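Local atomic coordinates of SVP1-like protein 2 (Kluyveromyces lactis, PDB entry 4EXV), a protein that binds phosphatidylinositol 3-phosphate as a seven-bladed beta-propeller of the PROPPIN family, a property probably used to associate with membranes. Residues A[291-295]-A[305-309]; A[104-108]-A[160-164]; A[40-45]-A[335-339]. All blocks are in the same frame, centred on the assembly; numbering follows the deposited sequence.

Contact 1 (A[291-295]-A[305-309]); sequences NDCKI and IVWPN
Start the antiparallel pairing at Lys294, a hydrogen-bonded pair with Val306 (CA-CA 5.3 Å), followed by Ile295 and Ile305, non-hydrogen-bonded (CA-CA 4.7 Å). Lys294 N donates to Val306 O at 3.2 Å, and Val306 N to Lys294 O at 2.9 Å. Earlier residues splay from 305-309, leaving Asn291 and Asn309 8.1 Å apart at CA. Cys293 stays extended, its CA 4.9 Å from that of Trp307 and its CB 2.9 Å from Val306 O. Set its chi1 to p and Trp307 to m with chi2 90°: Cys293 SG meets Ile305 CG2 at 3.9 Å and lies 4.5 Å obliquely from the centroid of the Trp307 six-membered ring, a sulfur-aromatic contact, while Cys293 CB is 4.2 Å from that centroid, an off-centre CH-pi contact. These are the first two strands of the last propeller blade. Build Ile305 as mt. Pro308 (phi/psi -58/-58) turns the chain, its CD 3.2 Å from Asp292 O. The Asp292 carboxylate turns to Tyr20 OH; Trp307 NE1 bonds Asp314.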
# COMPACT_ATOMS: atom_id res chain seq x y z
N ASN A 291 15.21 9.92 0.56
CA ASN A 291 13.97 10.69 0.74
C ASN A 291 12.54 10.00 0.66
O ASN A 291 11.63 10.42 1.38
CB ASN A 291 14.05 11.97 -0.11
CG ASN A 291 12.69 12.43 -0.61
OD1 ASN A 291 12.28 12.12 -1.74
ND2 ASN A 291 11.99 13.20 0.23
N ASP A 292 12.33 8.99 -0.20
CA ASP A 292 11.06 8.20 -0.22
C ASP A 292 11.27 6.78 -0.79
O ASP A 292 12.26 6.52 -1.47
CB ASP A 292 9.94 8.96 -0.98
CG ASP A 292 8.65 8.11 -1.26
OD1 ASP A 292 7.83 7.84 -0.34
OD2 ASP A 292 8.41 7.79 -2.46
N CYS A 293 10.36 5.85 -0.47
CA CYS A 293 10.44 4.49 -1.04
C CYS A 293 9.15 3.66 -0.91
O CYS A 293 8.14 4.13 -0.36
CB CYS A 293 11.62 3.71 -0.43
SG CYS A 293 11.46 3.23 1.33
N LYS A 294 9.19 2.44 -1.45
CA LYS A 294 8.10 1.48 -1.25
C LYS A 294 8.62 0.05 -1.09
O LYS A 294 9.64 -0.32 -1.66
CB LYS A 294 7.05 1.54 -2.37
CG LYS A 294 6.42 2.92 -2.49
CD LYS A 294 5.34 3.00 -3.54
CE LYS A 294 4.83 4.43 -3.56
NZ LYS A 294 3.53 4.59 -4.25
N ILE A 295 7.89 -0.73 -0.29
CA ILE A 295 8.28 -2.09 0.04
C ILE A 295 7.37 -3.10 -0.64
O ILE A 295 6.16 -2.96 -0.62
CB ILE A 295 8.16 -2.37 1.54
CG1 ILE A 295 8.73 -1.20 2.33
CG2 ILE A 295 8.86 -3.69 1.88
CD1 ILE A 295 8.68 -1.42 3.81
N ILE A 305 12.93 -3.33 -1.64
CA ILE A 305 12.71 -1.92 -1.45
C ILE A 305 13.06 -1.15 -2.71
O ILE A 305 14.10 -1.37 -3.31
CB ILE A 305 13.50 -1.37 -0.27
CG1 ILE A 305 13.00 -2.03 1.01
CG2 ILE A 305 13.36 0.16 -0.21
CD1 ILE A 305 13.59 -1.48 2.25
N VAL A 306 12.17 -0.24 -3.09
CA VAL A 306 12.39 0.55 -4.29
C VAL A 306 12.66 2.00 -3.94
O VAL A 306 11.97 2.59 -3.11
CB VAL A 306 11.17 0.47 -5.22
CG1 VAL A 306 11.40 1.29 -6.48
CG2 VAL A 306 10.87 -0.97 -5.56
N TRP A 307 13.68 2.56 -4.57
CA TRP A 307 14.03 3.96 -4.38
C TRP A 307 13.91 4.68 -5.72
O TRP A 307 14.69 4.41 -6.64
CB TRP A 307 15.47 4.10 -3.87
CG TRP A 307 15.86 3.17 -2.74
CD1 TRP A 307 16.41 1.92 -2.86
CD2 TRP A 307 15.76 3.43 -1.34
NE1 TRP A 307 16.65 1.38 -1.62
CE2 TRP A 307 16.27 2.29 -0.67
CE3 TRP A 307 15.29 4.52 -0.59
CZ2 TRP A 307 16.31 2.20 0.73
CZ3 TRP A 307 15.34 4.43 0.79
CH2 TRP A 307 15.85 3.28 1.44
N PRO A 308 12.96 5.62 -5.81
CA PRO A 308 12.65 6.41 -7.01
C PRO A 308 13.86 7.21 -7.51
O PRO A 308 14.27 7.03 -8.65
CB PRO A 308 11.55 7.35 -6.54
CG PRO A 308 11.07 6.80 -5.24
CD PRO A 308 12.20 6.08 -4.64
N ASN A 309 14.41 8.08 -6.66
CA ASN A 309 15.58 8.90 -7.02
C ASN A 309 16.80 8.17 -7.57
O ASN A 309 17.49 8.70 -8.44
CB ASN A 309 16.03 9.74 -5.82
CG ASN A 309 15.08 10.87 -5.53
OD1 ASN A 309 14.27 10.80 -4.60
ND2 ASN A 309 15.15 11.92 -6.34

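Contact 2 (A[104-108]-A[160-164]). With SO4 (sulfate ion), chain D.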
# COMPACT_ATOMS: atom_id res chain seq x y z
N SER A 104 -10.21 -1.42 -8.81
CA SER A 104 -10.77 -2.74 -8.56
C SER A 104 -11.56 -3.07 -9.81
O SER A 104 -11.80 -2.20 -10.63
CB SER A 104 -11.63 -2.73 -7.30
OG SER A 104 -12.98 -3.02 -7.58
N ARG A 105 -11.95 -4.33 -9.99
CA ARG A 105 -12.64 -4.72 -11.22
C ARG A 105 -14.04 -4.12 -11.31
O ARG A 105 -14.75 -4.34 -12.29
CB ARG A 105 -12.70 -6.24 -11.38
CG ARG A 105 -11.59 -6.83 -12.25
CD ARG A 105 -11.19 -8.23 -11.78
NE ARG A 105 -11.36 -9.23 -12.83
CZ ARG A 105 -10.38 -10.01 -13.30
NH1 ARG A 105 -9.14 -9.91 -12.81
NH2 ARG A 105 -10.65 -10.88 -14.26
N GLU A 106 -14.43 -3.35 -10.30
CA GLU A 106 -15.71 -2.66 -10.32
C GLU A 106 -15.73 -1.28 -9.66
O GLU A 106 -16.79 -0.69 -9.53
CB GLU A 106 -16.80 -3.55 -9.74
CG GLU A 106 -16.39 -4.23 -8.45
CD GLU A 106 -17.26 -5.43 -8.14
OE1 GLU A 106 -18.04 -5.83 -9.03
OE2 GLU A 106 -17.15 -5.97 -7.01
N PHE A 107 -14.58 -0.77 -9.24
CA PHE A 107 -14.50 0.60 -8.75
C PHE A 107 -13.20 1.28 -9.16
O PHE A 107 -12.16 0.64 -9.21
CB PHE A 107 -14.65 0.67 -7.22
CG PHE A 107 -15.86 -0.05 -6.70
CD1 PHE A 107 -17.12 0.53 -6.78
CD2 PHE A 107 -15.74 -1.32 -6.15
CE1 PHE A 107 -18.25 -0.14 -6.32
CE2 PHE A 107 -16.86 -2.00 -5.68
CZ PHE A 107 -18.12 -1.41 -5.77
N ILE A 108 -13.28 2.56 -9.48
CA ILE A 108 -12.11 3.43 -9.51
C ILE A 108 -12.22 4.38 -8.33
O ILE A 108 -13.24 5.05 -8.16
CB ILE A 108 -12.06 4.26 -10.79
CG1 ILE A 108 -12.00 3.34 -12.01
CG2 ILE A 108 -10.85 5.18 -10.78
CD1 ILE A 108 -12.33 4.06 -13.32
N ARG A 160 -17.00 -1.55 3.79
CA ARG A 160 -16.97 -2.37 2.59
C ARG A 160 -17.81 -1.68 1.52
O ARG A 160 -18.82 -1.05 1.83
CB ARG A 160 -17.55 -3.76 2.89
CG ARG A 160 -16.86 -4.93 2.18
CD ARG A 160 -17.43 -6.28 2.63
NE ARG A 160 -17.70 -6.32 4.08
CZ ARG A 160 -18.62 -7.10 4.67
NH1 ARG A 160 -19.36 -7.94 3.95
NH2 ARG A 160 -18.79 -7.05 5.99
N LEU A 161 -17.39 -1.78 0.27
CA LEU A 161 -18.24 -1.32 -0.82
C LEU A 161 -19.04 -2.47 -1.42
O LEU A 161 -18.55 -3.60 -1.55
CB LEU A 161 -17.41 -0.68 -1.92
CG LEU A 161 -16.43 0.41 -1.49
CD1 LEU A 161 -16.15 1.29 -2.69
CD2 LEU A 161 -17.00 1.21 -0.35
N GLN A 162 -20.28 -2.19 -1.79
CA GLN A 162 -21.10 -3.17 -2.48
C GLN A 162 -21.79 -2.61 -3.71
O GLN A 162 -22.47 -1.58 -3.66
CB GLN A 162 -22.17 -3.73 -1.53
CG GLN A 162 -21.63 -4.26 -0.22
CD GLN A 162 -22.26 -3.56 0.97
OE1 GLN A 162 -23.18 -2.75 0.82
NE2 GLN A 162 -21.76 -3.88 2.17
N THR A 163 -21.61 -3.31 -4.83
CA THR A 163 -22.61 -3.28 -5.89
C THR A 163 -23.82 -4.00 -5.28
O THR A 163 -23.70 -4.56 -4.18
CB THR A 163 -22.11 -3.96 -7.18
OG1 THR A 163 -21.63 -5.28 -6.88
CG2 THR A 163 -20.96 -3.16 -7.80
N ASP A 164 -24.96 -4.01 -5.97
CA ASP A 164 -26.24 -4.38 -5.33
C ASP A 164 -26.38 -3.68 -3.97
O ASP A 164 -26.19 -4.27 -2.91
CB ASP A 164 -26.44 -5.90 -5.18
CG ASP A 164 -25.18 -6.71 -5.50
OD1 ASP A 164 -24.54 -6.44 -6.53
OD2 ASP A 164 -24.85 -7.62 -4.70
S SO4 D . -10.73 -7.14 -7.83
O1 SO4 D . -12.09 -7.59 -8.16
O2 SO4 D . -10.51 -5.79 -8.32
O3 SO4 D . -10.54 -7.10 -6.37
O4 SO4 D . -9.78 -8.05 -8.47
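This is a small apolar surface contact between adjacent propeller blades, made without any hydrogen bond across it. Segment 104-108 turns from the first into the second strand of the third blade, and 160-164 leaves the third strand of the fourth blade as irregular chain. Phe107 carries the contact. Leu161 sits over one face of its ring, with CD1 4.2 Å from the ring centroid and just 7° off the normal, a well-centred CH-pi contact; Leu161 CB also comes to 4.0 Å from Phe107 CZ. Thr163 CG2 reaches the same CZ at 3.9 Å, approaching obliquely, and the same Thr163 CG2 lies 4.1 Å from Glu106 OE1. The CA atoms stay well apart, 8.2 Å for Glu106 and Thr163 and 9.0 Å for Phe107 and Leu161, so side chains do the bridging. Phe140, in the first strand of the fourth blade, packs against both Phe107 and Leu161, as does Ile118 of the third blade, so the pair belongs to the interblade packing of the beta-propeller. Phe107 follows a tight hairpin turn: Ser104 N bonds Phe107 O at 2.9 Å, and Ser104 OG accepts from Glu106 N at 3.1 Å, forming an ST turn. Arg105 N, in the turn, gives a 2.6 Å hydrogen bond to O2 of a sulfate, which His63 NE2 of the second blade also binds; the ion probably came from the crystallisation liquor. On the other segment, Thr163 OG1 donates to Asp164 OD1 at 3.2 Å.

Contact 3 (A[40-45]-A[335-339]); sequences YNVHPL and NEIPL
In segment 40-45, Tyr40 and Asn41 belong to a strand, after which the chain bends through Val42 (phi/psi -88/-46) and a cis peptide before Pro44 to reach Leu45. Segment 335-339 ends its own strand at Glu336 and stays fairly extended through Ile337 before Pro338 (psi 82) leads into the C-terminal Leu339 at phi 88°. The two do not pair as strands; their nearest CA atoms, Leu45 and Ile337, are 7.5 Å apart. The contact lies at the closure of the beta-propeller, where the ring comes full circle: the third strand and following turn of the first blade meet the chain leaving the outermost strand of the last blade.

Two side chains do most of the work. Leu45, with both chi angles between wells (-125°, -146°), lays CD1 against the C-terminal segment, 3.8 Å from Glu336 O, 4.0 Å from Ile337 CG1 and 4.3 Å from Pro338 CD. Tyr40 in m (chi2 -105°) reaches out from its strand so that CZ packs 3.6 Å from Ile337 CG2. Pro338 CG comes up at the ring edge, near its plane, 3.9 Å from Tyr40 CE1. Ile337, as mt, also packs on Val306 of the last blade, and Arg47 touches both Tyr40 and Leu339. At the tip of the ring, Tyr40 OH donates a hydrogen bond to Pro338 O at 3.2 Å.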
# COMPACT_ATOMS: atom_id res chain seq x y z
N TYR A 40 7.42 -3.35 -14.78
CA TYR A 40 8.42 -4.39 -14.54
C TYR A 40 7.90 -5.58 -13.74
O TYR A 40 6.90 -5.50 -13.00
CB TYR A 40 9.61 -3.82 -13.77
CG TYR A 40 10.22 -2.59 -14.38
CD1 TYR A 40 11.42 -2.66 -15.07
CD2 TYR A 40 9.59 -1.36 -14.27
CE1 TYR A 40 11.99 -1.53 -15.62
CE2 TYR A 40 10.14 -0.22 -14.82
CZ TYR A 40 11.34 -0.30 -15.50
OH TYR A 40 11.90 0.84 -16.05
N ASN A 41 8.59 -6.70 -13.92
CA ASN A 41 8.59 -7.77 -12.95
C ASN A 41 9.37 -7.29 -11.75
O ASN A 41 10.36 -6.58 -11.91
CB ASN A 41 9.33 -8.96 -13.54
CG ASN A 41 8.44 -10.17 -13.70
OD1 ASN A 41 7.20 -10.06 -13.76
ND2 ASN A 41 9.06 -11.34 -13.75
N VAL A 42 8.94 -7.67 -10.55
CA VAL A 42 9.69 -7.30 -9.35
C VAL A 42 10.80 -8.32 -9.00
O VAL A 42 11.94 -7.94 -8.72
CB VAL A 42 8.76 -7.06 -8.15
CG1 VAL A 42 9.56 -6.57 -6.95
CG2 VAL A 42 7.66 -6.07 -8.53
N HIS A 43 10.46 -9.61 -9.05
CA HIS A 43 11.44 -10.66 -8.83
C HIS A 43 11.41 -11.75 -9.91
O HIS A 43 10.45 -12.51 -10.02
CB HIS A 43 11.25 -11.30 -7.45
CG HIS A 43 12.42 -12.13 -7.00
ND1 HIS A 43 13.66 -11.57 -6.74
CD2 HIS A 43 12.54 -13.46 -6.79
CE1 HIS A 43 14.49 -12.53 -6.37
NE2 HIS A 43 13.84 -13.68 -6.39
N PRO A 44 12.48 -11.80 -10.72
CA PRO A 44 13.55 -10.80 -10.61
C PRO A 44 13.30 -9.63 -11.56
O PRO A 44 12.42 -9.69 -12.43
CB PRO A 44 14.79 -11.58 -11.05
CG PRO A 44 14.23 -12.53 -12.11
CD PRO A 44 12.78 -12.82 -11.74
N LEU A 45 14.10 -8.59 -11.39
CA LEU A 45 13.88 -7.34 -12.09
C LEU A 45 14.28 -7.37 -13.56
O LEU A 45 15.45 -7.18 -13.90
CB LEU A 45 14.83 -6.27 -11.55
CG LEU A 45 14.14 -5.01 -11.05
CD1 LEU A 45 15.02 -3.79 -11.32
CD2 LEU A 45 12.79 -4.85 -11.72
N ASN A 335 19.97 -3.95 -7.69
CA ASN A 335 19.93 -3.84 -9.14
C ASN A 335 19.40 -2.48 -9.55
O ASN A 335 18.44 -1.98 -8.97
CB ASN A 335 19.07 -4.96 -9.75
CG ASN A 335 19.40 -6.32 -9.19
OD1 ASN A 335 20.58 -6.69 -9.08
ND2 ASN A 335 18.37 -7.08 -8.81
N GLU A 336 20.04 -1.86 -10.53
CA GLU A 336 19.53 -0.61 -11.07
C GLU A 336 18.26 -0.95 -11.84
O GLU A 336 18.15 -2.03 -12.41
CB GLU A 336 20.56 0.06 -11.98
CG GLU A 336 22.02 -0.18 -11.55
CD GLU A 336 23.01 0.63 -12.37
OE1 GLU A 336 23.59 1.59 -11.80
OE2 GLU A 336 23.22 0.32 -13.56
N ILE A 337 17.30 -0.03 -11.82
CA ILE A 337 16.09 -0.16 -12.64
C ILE A 337 16.34 0.45 -14.01
O ILE A 337 16.52 1.67 -14.11
CB ILE A 337 14.91 0.62 -12.04
CG1 ILE A 337 14.52 0.08 -10.67
CG2 ILE A 337 13.72 0.60 -12.99
CD1 ILE A 337 13.53 0.98 -9.96
N PRO A 338 16.35 -0.39 -15.07
CA PRO A 338 16.63 0.05 -16.45
C PRO A 338 15.69 1.18 -16.94
O PRO A 338 14.71 0.89 -17.65
CB PRO A 338 16.46 -1.23 -17.28
CG PRO A 338 15.75 -2.23 -16.38
CD PRO A 338 16.14 -1.85 -14.98
N LEU A 339 16.01 2.42 -16.56
CA LEU A 339 15.17 3.62 -16.76
C LEU A 339 14.17 3.85 -15.62
O LEU A 339 13.31 4.73 -15.68
CB LEU A 339 14.45 3.59 -18.12
CG LEU A 339 15.33 3.89 -19.34
CD1 LEU A 339 14.74 3.31 -20.63
CD2 LEU A 339 15.59 5.40 -19.45

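In the fold
Contacts 1 and 3 sit 13 Å apart between centres and share the sheet of the last blade; Val306 CG1 of contact 1 touches Ile337 CD1 of contact 3 at 4.1 Å. Contact 2 lies 30 Å from contact 1 and 32 Å from contact 3, centre to centre, across the chain's centre from contact 1. Contact 1, partly buried, joins two strands of one hairpin by backbone hydrogen bonds, with cysteine-tryptophan packing beside them. The other two are surface contacts between adjacent blades, made chiefly by apolar packing, in contact 2 round the Phe107 ring, in contact 3 by Tyr40 and Leu45. Phe107 has no hydrogen bond to its partner segment, whereas Tyr40 adds one through its hydroxyl. Contact 3 spans nearly the whole chain, enclosing the other two.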